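Local coordinates for putative ring-cleaving dioxygenase MhqO (Bacillus subtilis subsp. subtilis, PDB 3OAJ), which is a putative iron-dependent extradiol ring-cleavage dioxygenase that may contribute to the degradation of aromatic compounds, at residues V39-L49 with I300-E308. Numbering follows the deposited sequence.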
loop_
_atom_site.group_PDB
_atom_site.type_symbol
_atom_site.label_atom_id
_atom_site.label_comp_id
_atom_site.label_asym_id
_atom_site.label_seq_id
_atom_site.Cartn_x
_atom_site.Cartn_y
_atom_site.Cartn_z
ATOM N N VAL A 39 -6.388 2.614 -15.387
ATOM C CA VAL A 39 -7.773 2.555 -14.945
ATOM C C VAL A 39 -8.019 1.267 -14.160
ATOM O O VAL A 39 -7.233 0.319 -14.249
ATOM C CB VAL A 39 -8.770 2.673 -16.132
ATOM C CG1 VAL A 39 -8.639 4.031 -16.827
ATOM C CG2 VAL A 39 -8.593 1.532 -17.137
ATOM N N ASN A 40 -9.106 1.244 -13.392
ATOM C CA ASN A 40 -9.535 0.033 -12.698
ATOM C C ASN A 40 -9.922 -1.025 -13.726
ATOM O O ASN A 40 -10.709 -0.760 -14.634
ATOM C CB ASN A 40 -10.728 0.359 -11.787
ATOM C CG ASN A 40 -11.121 -0.798 -10.872
ATOM O OD1 ASN A 40 -10.775 -1.959 -11.115
ATOM N ND2 ASN A 40 -11.853 -0.480 -9.808
ATOM N N PHE A 41 -9.357 -2.221 -13.588
ATOM C CA PHE A 41 -9.697 -3.324 -14.478
ATOM C C PHE A 41 -11.185 -3.616 -14.511
ATOM O O PHE A 41 -11.721 -3.957 -15.562
ATOM C CB PHE A 41 -8.952 -4.592 -14.076
ATOM C CG PHE A 41 -7.663 -4.773 -14.791
ATOM C CD1 PHE A 41 -6.500 -4.190 -14.305
ATOM C CD2 PHE A 41 -7.606 -5.517 -15.963
ATOM C CE1 PHE A 41 -5.294 -4.359 -14.966
ATOM C CE2 PHE A 41 -6.406 -5.686 -16.634
ATOM C CZ PHE A 41 -5.245 -5.099 -16.136
ATOM N N ASP A 42 -11.834 -3.490 -13.354
ATOM C CA ASP A 42 -13.272 -3.738 -13.215
ATOM C C ASP A 42 -14.123 -2.570 -13.706
ATOM O O ASP A 42 -15.163 -2.774 -14.338
ATOM C CB ASP A 42 -13.624 -4.058 -11.757
ATOM C CG ASP A 42 -12.985 -5.348 -11.270
ATOM O OD1 ASP A 42 -12.794 -5.481 -10.042
ATOM O OD2 ASP A 42 -12.675 -6.227 -12.109
ATOM N N ASP A 43 -13.684 -1.348 -13.398
ATOM C CA ASP A 43 -14.388 -0.140 -13.819
ATOM C C ASP A 43 -13.454 0.787 -14.597
ATOM O O ASP A 43 -12.713 1.574 -14.002
ATOM C CB ASP A 43 -15.016 0.582 -12.619
ATOM C CG ASP A 43 -15.811 1.818 -13.023
ATOM O OD1 ASP A 43 -16.014 2.695 -12.161
ATOM O OD2 ASP A 43 -16.229 1.921 -14.200
ATOM N N PRO A 44 -13.493 0.695 -15.938
ATOM C CA PRO A 44 -12.674 1.467 -16.883
ATOM C C PRO A 44 -12.829 2.986 -16.788
ATOM O O PRO A 44 -11.982 3.718 -17.298
ATOM C CB PRO A 44 -13.180 0.992 -18.249
ATOM C CG PRO A 44 -13.764 -0.342 -17.993
ATOM C CD PRO A 44 -14.349 -0.287 -16.631
ATOM N N GLY A 45 -13.904 3.454 -16.160
ATOM C CA GLY A 45 -14.152 4.890 -16.003
ATOM C C GLY A 45 -13.602 5.468 -14.712
ATOM O O GLY A 45 -13.922 6.598 -14.338
ATOM N N THR A 46 -12.769 4.693 -14.025
ATOM C CA THR A 46 -12.184 5.117 -12.767
ATOM C C THR A 46 -10.684 4.908 -12.859
ATOM O O THR A 46 -10.236 3.857 -13.315
ATOM C CB THR A 46 -12.739 4.292 -11.577
ATOM O OG1 THR A 46 -14.151 4.507 -11.464
ATOM C CG2 THR A 46 -12.062 4.692 -10.255
ATOM N N TYR A 47 -9.922 5.904 -12.418
ATOM C CA TYR A 47 -8.468 5.804 -12.357
ATOM C C TYR A 47 -8.027 4.699 -11.417
ATOM O O TYR A 47 -8.680 4.406 -10.421
ATOM C CB TYR A 47 -7.861 7.083 -11.791
ATOM C CG TYR A 47 -7.694 8.239 -12.746
ATOM C CD1 TYR A 47 -6.813 8.163 -13.829
ATOM C CD2 TYR A 47 -8.366 9.441 -12.522
ATOM C CE1 TYR A 47 -6.636 9.254 -14.686
ATOM C CE2 TYR A 47 -8.203 10.531 -13.369
ATOM C CZ TYR A 47 -7.328 10.436 -14.440
ATOM O OH TYR A 47 -7.158 11.506 -15.289
ATOM N N HIS A 48 -6.870 4.143 -11.727
ATOM C CA HIS A 48 -6.094 3.410 -10.760
ATOM C C HIS A 48 -4.714 4.029 -10.811
ATOM O O HIS A 48 -4.043 3.931 -11.836
ATOM C CB HIS A 48 -6.025 1.921 -11.118
ATOM C CG HIS A 48 -5.486 1.059 -10.015
ATOM N ND1 HIS A 48 -5.213 -0.283 -10.183
ATOM C CD2 HIS A 48 -5.135 1.357 -8.740
ATOM C CE1 HIS A 48 -4.753 -0.780 -9.045
ATOM N NE2 HIS A 48 -4.700 0.193 -8.154
ATOM N N LEU A 49 -4.309 4.667 -9.708
ATOM C CA LEU A 49 -3.023 5.363 -9.626
ATOM C C LEU A 49 -2.083 4.583 -8.720
ATOM O O LEU A 49 -2.473 4.128 -7.644
ATOM C CB LEU A 49 -3.197 6.783 -9.068
ATOM C CG LEU A 49 -4.214 7.685 -9.775
ATOM C CD1 LEU A 49 -4.183 9.057 -9.099
ATOM C CD2 LEU A 49 -3.920 7.795 -11.273
ATOM N N ILE A 300 -13.172 6.412 -22.570
ATOM C CA ILE A 300 -12.489 6.339 -21.289
ATOM C C ILE A 300 -11.885 7.680 -20.880
ATOM O O ILE A 300 -12.149 8.174 -19.775
ATOM C CB ILE A 300 -11.432 5.217 -21.305
ATOM C CG1 ILE A 300 -12.138 3.862 -21.404
ATOM C CG2 ILE A 300 -10.538 5.285 -20.069
ATOM C CD1 ILE A 300 -11.295 2.778 -22.012
ATOM N N GLU A 301 -11.090 8.269 -21.768
ATOM C CA GLU A 301 -10.477 9.562 -21.496
ATOM C C GLU A 301 -11.516 10.682 -21.300
ATOM O O GLU A 301 -11.367 11.501 -20.387
ATOM C CB GLU A 301 -9.445 9.925 -22.567
ATOM C CG GLU A 301 -8.124 9.166 -22.461
ATOM C CD GLU A 301 -7.204 9.366 -23.666
ATOM O OE1 GLU A 301 -7.655 9.896 -24.709
ATOM O OE2 GLU A 301 -6.021 8.981 -23.582
ATOM N N GLN A 302 -12.580 10.696 -22.109
ATOM C CA GLN A 302 -13.644 11.704 -21.992
ATOM C C GLN A 302 -14.241 11.757 -20.588
ATOM O O GLN A 302 -14.741 12.789 -20.148
ATOM C CB GLN A 302 -14.763 11.437 -23.005
ATOM C CG GLN A 302 -14.462 11.907 -24.419
ATOM C CD GLN A 302 -15.622 11.672 -25.365
ATOM O OE1 GLN A 302 -16.615 11.043 -25.001
ATOM N NE2 GLN A 302 -15.500 12.175 -26.587
ATOM N N GLY A 303 -14.192 10.628 -19.892
ATOM C CA GLY A 303 -14.796 10.514 -18.576
ATOM C C GLY A 303 -13.870 10.760 -17.397
ATOM O O GLY A 303 -14.349 10.918 -16.277
ATOM N N LEU A 304 -12.557 10.782 -17.628
ATOM C CA LEU A 304 -11.600 10.900 -16.515
ATOM C C LEU A 304 -11.301 12.356 -16.181
ATOM O O LEU A 304 -11.165 13.192 -17.076
ATOM C CB LEU A 304 -10.297 10.130 -16.800
ATOM C CG LEU A 304 -10.367 8.600 -16.875
ATOM C CD1 LEU A 304 -9.064 8.051 -17.426
ATOM C CD2 LEU A 304 -10.672 7.974 -15.527
ATOM N N LEU A 305 -11.209 12.654 -14.888
ATOM C CA LEU A 305 -10.919 14.019 -14.438
ATOM C C LEU A 305 -9.458 14.352 -14.696
ATOM O O LEU A 305 -8.589 13.559 -14.380
ATOM C CB LEU A 305 -11.223 14.173 -12.938
ATOM C CG LEU A 305 -12.697 14.203 -12.518
ATOM C CD1 LEU A 305 -12.837 14.059 -11.010
ATOM C CD2 LEU A 305 -13.396 15.484 -13.003
ATOM N N PRO A 306 -9.173 15.538 -15.262
ATOM C CA PRO A 306 -7.775 15.878 -15.440
ATOM C C PRO A 306 -7.109 16.175 -14.099
ATOM O O PRO A 306 -7.757 16.653 -13.151
ATOM C CB PRO A 306 -7.828 17.136 -16.318
ATOM C CG PRO A 306 -9.139 17.751 -15.994
ATOM C CD PRO A 306 -10.067 16.593 -15.777
ATOM N N PHE A 307 -5.818 15.892 -14.023
ATOM C CA PHE A 307 -5.033 16.221 -12.849
ATOM C C PHE A 307 -3.568 16.275 -13.239
ATOM O O PHE A 307 -3.171 15.709 -14.257
ATOM C CB PHE A 307 -5.288 15.221 -11.689
ATOM C CG PHE A 307 -4.634 13.876 -11.877
ATOM C CD1 PHE A 307 -3.386 13.618 -11.326
ATOM C CD2 PHE A 307 -5.276 12.864 -12.584
ATOM C CE1 PHE A 307 -2.772 12.374 -11.491
ATOM C CE2 PHE A 307 -4.669 11.621 -12.755
ATOM C CZ PHE A 307 -3.415 11.383 -12.223
ATOM N N GLU A 308 -2.766 16.974 -12.444
ATOM C CA GLU A 308 -1.337 17.015 -12.701
ATOM C C GLU A 308 -0.516 16.749 -11.451
ATOM O O GLU A 308 -0.916 17.102 -10.335
ATOM C CB GLU A 308 -0.921 18.316 -13.408
ATOM C CG GLU A 308 -0.792 19.552 -12.524
ATOM C CD GLU A 308 -0.073 20.715 -13.216
ATOM O OE1 GLU A 308 0.197 21.734 -12.544
ATOM O OE2 GLU A 308 0.234 20.611 -14.426
#
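In the first vicinal-oxygen-chelate (VOC) module, Tyr47 at the start of strand 47-52, which pairs with the outermost strand 33-39, is held between Leu304 and Phe307 of the chain leaving the C-terminal helix 297-303, with Leu305 O at its edge. Leu304 CD2 sits over the centre of one ring face in a CH-pi contact, 4.0 Å from the centroid of the Tyr47 ring and 6° off the normal. On the opposite face Phe307 comes in edge-on, its CE2 3.4 Å from Tyr47 CZ and nearer the rim; with the planes at 87° the pair is T-shaped. Tyr47 OH donates to Leu305 O at 2.7 Å, reaching it from above the carbonyl plane. With chi1 at 75°, Phe307 CG lies flanked by its main-chain N and C, and the ring extends back to the strand, where CZ meets Leu49 CD2 at 3.7 Å; Gln20 and Thr23 of helix 19-29 also touch the Phe307 side chain. Toward the helix, Val39 CG1 packs on Ile300 CG2 at 4.0 Å, and Pro44 O lies against the same methyl. Apolar cover on both faces and one hydrogen bond restrict the rotation of the Tyr47 ring, tying the C-terminal tail to the outer hairpin.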